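Local structure of rhino (Drosophila melanogaster, 5XYV) at residues B[12-17]-B[29-34]. The protein probably helps specify germline piRNA clusters, its chromoshadow domain binding the N-terminal domain of Deadlock. Residues are numbered along the deposited sequence; the frame is centred on the assembly and turned at random.
Sequences LDLDKI and MFVTWK
Asp15 and Lys16 together face Thr32 in a classic beta bulge, set in the antiparallel pairing of strands 14-23 and 26-33 where their hairpin reaches its open end. Three backbone bonds tie the segments: Lys34 N gives a nearly straight bond of 2.8 Å to Asp13 O, Asp15 N reaches Thr32 O at 2.7 Å, and Thr32 N returns to Lys16 O at 2.9 Å. The bulge turns a further amide, Lys16 N, onto Thr32 OG1 at 3.1 Å. With chi1 at 61°, that oxygen stands between the backbone N and carbonyl carbon of its own residue, facing the bulged residues Asp15 and Lys16. Asp15 CB lies against the same hydroxyl oxygen, while OD1 meets CG of Lys34, whose extended chain crosses the carboxylate side chain at about a right angle. Lys34 NZ stays 5.5 Å from Asp15 OD1, so any attraction between the charges is probably long-range. An alanine at Asp15 would remove the carboxylate that Lys34 crosses, and would probably leave the lysine chain freer to turn and with one less negative charge near NZ.

Leu14 CD1 lies over one face of the Trp33 ring, 4.0 Å from Trp33 CZ3, and also meets Val31 CB at 3.6 Å; Leu12 CD1 packs on Trp33 CB. The indole NE1 is hydrogen-bonded to Asp40 of strand 39-43. Ile17 lies alongside Val31, and its CG2 touches Met29 CE at 3.7 Å; Ile17 and Met29 both also pack on Tyr58 of helix 52-61. Phe30, meanwhile, meets Trp44 of the Deadlock chain. The arrangement belongs to the chromoshadow fold, a curled three-stranded antiparallel sheet packed against a C-terminal helix, here with a classic bulge in the hairpin of strands 14-23 and 26-33.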
loop_
_atom_site.group_PDB
_atom_site.type_symbol
_atom_site.label_atom_id
_atom_site.label_comp_id
_atom_site.label_asym_id
_atom_site.label_seq_id
_atom_site.Cartn_x
_atom_site.Cartn_y
_atom_site.Cartn_z
ATOM N N LEU B 12 5.159 23.585 1.385
ATOM C CA LEU B 12 4.007 23.588 0.475
ATOM C C LEU B 12 3.063 22.419 0.718
ATOM O O LEU B 12 3.401 21.462 1.419
ATOM C CB LEU B 12 4.456 23.569 -0.986
ATOM C CG LEU B 12 5.539 24.559 -1.397
ATOM C CD1 LEU B 12 6.069 24.216 -2.785
ATOM C CD2 LEU B 12 4.976 25.971 -1.367
ATOM N N ASP B 13 1.877 22.503 0.131
ATOM C CA ASP B 13 0.892 21.440 0.239
ATOM C C ASP B 13 1.095 20.364 -0.824
ATOM O O ASP B 13 1.384 20.665 -1.990
ATOM C CB ASP B 13 -0.516 22.017 0.137
ATOM C CG ASP B 13 -0.951 22.711 1.410
ATOM O OD1 ASP B 13 -0.424 22.369 2.496
ATOM O OD2 ASP B 13 -1.819 23.603 1.324
ATOM N N LEU B 14 0.944 19.107 -0.410
ATOM C CA LEU B 14 1.130 17.964 -1.301
ATOM C C LEU B 14 0.221 18.070 -2.530
ATOM O O LEU B 14 -0.971 18.360 -2.398
ATOM C CB LEU B 14 0.860 16.655 -0.552
ATOM C CG LEU B 14 1.175 15.333 -1.255
ATOM C CD1 LEU B 14 2.651 15.203 -1.533
ATOM C CD2 LEU B 14 0.702 14.163 -0.417
ATOM N N ASP B 15 0.786 17.864 -3.720
ATOM C CA ASP B 15 -0.016 17.920 -4.933
ATOM C C ASP B 15 -0.387 16.493 -5.313
ATOM O O ASP B 15 -1.456 15.997 -4.923
ATOM C CB ASP B 15 0.737 18.614 -6.071
ATOM C CG ASP B 15 -0.190 19.101 -7.177
ATOM O OD1 ASP B 15 -1.384 19.336 -6.891
ATOM O OD2 ASP B 15 0.287 19.244 -8.323
ATOM N N LYS B 16 0.500 15.839 -6.063
ATOM C CA LYS B 16 0.325 14.442 -6.484
ATOM C C LYS B 16 1.434 13.528 -5.898
ATOM O O LYS B 16 2.558 13.981 -5.644
ATOM C CB LYS B 16 0.305 14.341 -8.033
ATOM C CG LYS B 16 -0.689 15.260 -8.771
ATOM C CD LYS B 16 -1.945 15.532 -7.962
ATOM C CE LYS B 16 -2.758 16.794 -8.404
ATOM N NZ LYS B 16 -3.680 16.581 -9.607
ATOM N N ILE B 17 1.110 12.247 -5.690
ATOM C CA ILE B 17 2.116 11.200 -5.479
ATOM C C ILE B 17 2.287 10.467 -6.786
ATOM O O ILE B 17 1.354 9.796 -7.230
ATOM C CB ILE B 17 1.712 10.181 -4.396
ATOM C CG1 ILE B 17 1.384 10.889 -3.079
ATOM C CG2 ILE B 17 2.788 9.093 -4.238
ATOM C CD1 ILE B 17 1.235 9.948 -1.881
ATOM N N MET B 29 8.545 8.138 -1.350
ATOM C CA MET B 29 7.520 8.566 -2.268
ATOM C C MET B 29 8.054 9.714 -3.091
ATOM O O MET B 29 8.764 10.575 -2.569
ATOM C CB MET B 29 6.258 8.986 -1.507
ATOM C CG MET B 29 6.023 8.216 -0.224
ATOM S SD MET B 29 5.292 6.603 -0.554
ATOM C CE MET B 29 3.724 7.115 -1.275
ATOM N N PHE B 30 7.710 9.715 -4.372
ATOM C CA PHE B 30 8.105 10.770 -5.285
ATOM C C PHE B 30 6.897 11.636 -5.547
ATOM O O PHE B 30 5.873 11.173 -6.064
ATOM C CB PHE B 30 8.715 10.158 -6.543
ATOM C CG PHE B 30 9.888 9.275 -6.223
ATOM C CD1 PHE B 30 9.751 7.897 -6.142
ATOM C CD2 PHE B 30 11.110 9.838 -5.889
ATOM C CE1 PHE B 30 10.828 7.105 -5.789
ATOM C CE2 PHE B 30 12.179 9.044 -5.547
ATOM C CZ PHE B 30 12.037 7.682 -5.499
ATOM N N VAL B 31 7.005 12.896 -5.140
ATOM C CA VAL B 31 5.827 13.740 -5.014
ATOM C C VAL B 31 6.019 15.103 -5.636
ATOM O O VAL B 31 7.140 15.565 -5.851
ATOM C CB VAL B 31 5.404 13.969 -3.513
ATOM C CG1 VAL B 31 5.074 12.653 -2.818
ATOM C CG2 VAL B 31 6.475 14.803 -2.749
ATOM N N THR B 32 4.890 15.741 -5.909
ATOM C CA THR B 32 4.885 17.128 -6.349
ATOM C C THR B 32 4.114 17.971 -5.332
ATOM O O THR B 32 3.271 17.457 -4.584
ATOM C CB THR B 32 4.295 17.262 -7.754
ATOM O OG1 THR B 32 2.940 16.807 -7.738
ATOM C CG2 THR B 32 5.083 16.404 -8.720
ATOM N N TRP B 33 4.418 19.258 -5.282
ATOM C CA TRP B 33 3.738 20.143 -4.349
ATOM C C TRP B 33 2.918 21.146 -5.133
ATOM O O TRP B 33 3.257 21.455 -6.274
ATOM C CB TRP B 33 4.746 20.859 -3.447
ATOM C CG TRP B 33 5.729 19.932 -2.847
ATOM C CD1 TRP B 33 6.978 19.647 -3.306
ATOM C CD2 TRP B 33 5.548 19.154 -1.660
ATOM N NE1 TRP B 33 7.587 18.733 -2.479
ATOM C CE2 TRP B 33 6.728 18.417 -1.456
ATOM C CE3 TRP B 33 4.496 19.006 -0.749
ATOM C CZ2 TRP B 33 6.889 17.539 -0.373
ATOM C CZ3 TRP B 33 4.650 18.141 0.311
ATOM C CH2 TRP B 33 5.838 17.421 0.498
ATOM N N LYS B 34 1.869 21.677 -4.509
ATOM C CA LYS B 34 1.051 22.687 -5.162
ATOM C C LYS B 34 1.811 23.988 -5.348
ATOM O O LYS B 34 2.408 24.515 -4.396
ATOM C CB LYS B 34 -0.226 22.938 -4.369
ATOM C CG LYS B 34 -1.201 21.765 -4.404
ATOM C CD LYS B 34 -2.425 22.012 -3.539
ATOM C CE LYS B 34 -3.350 20.813 -3.571
ATOM N NZ LYS B 34 -4.518 20.990 -2.661
#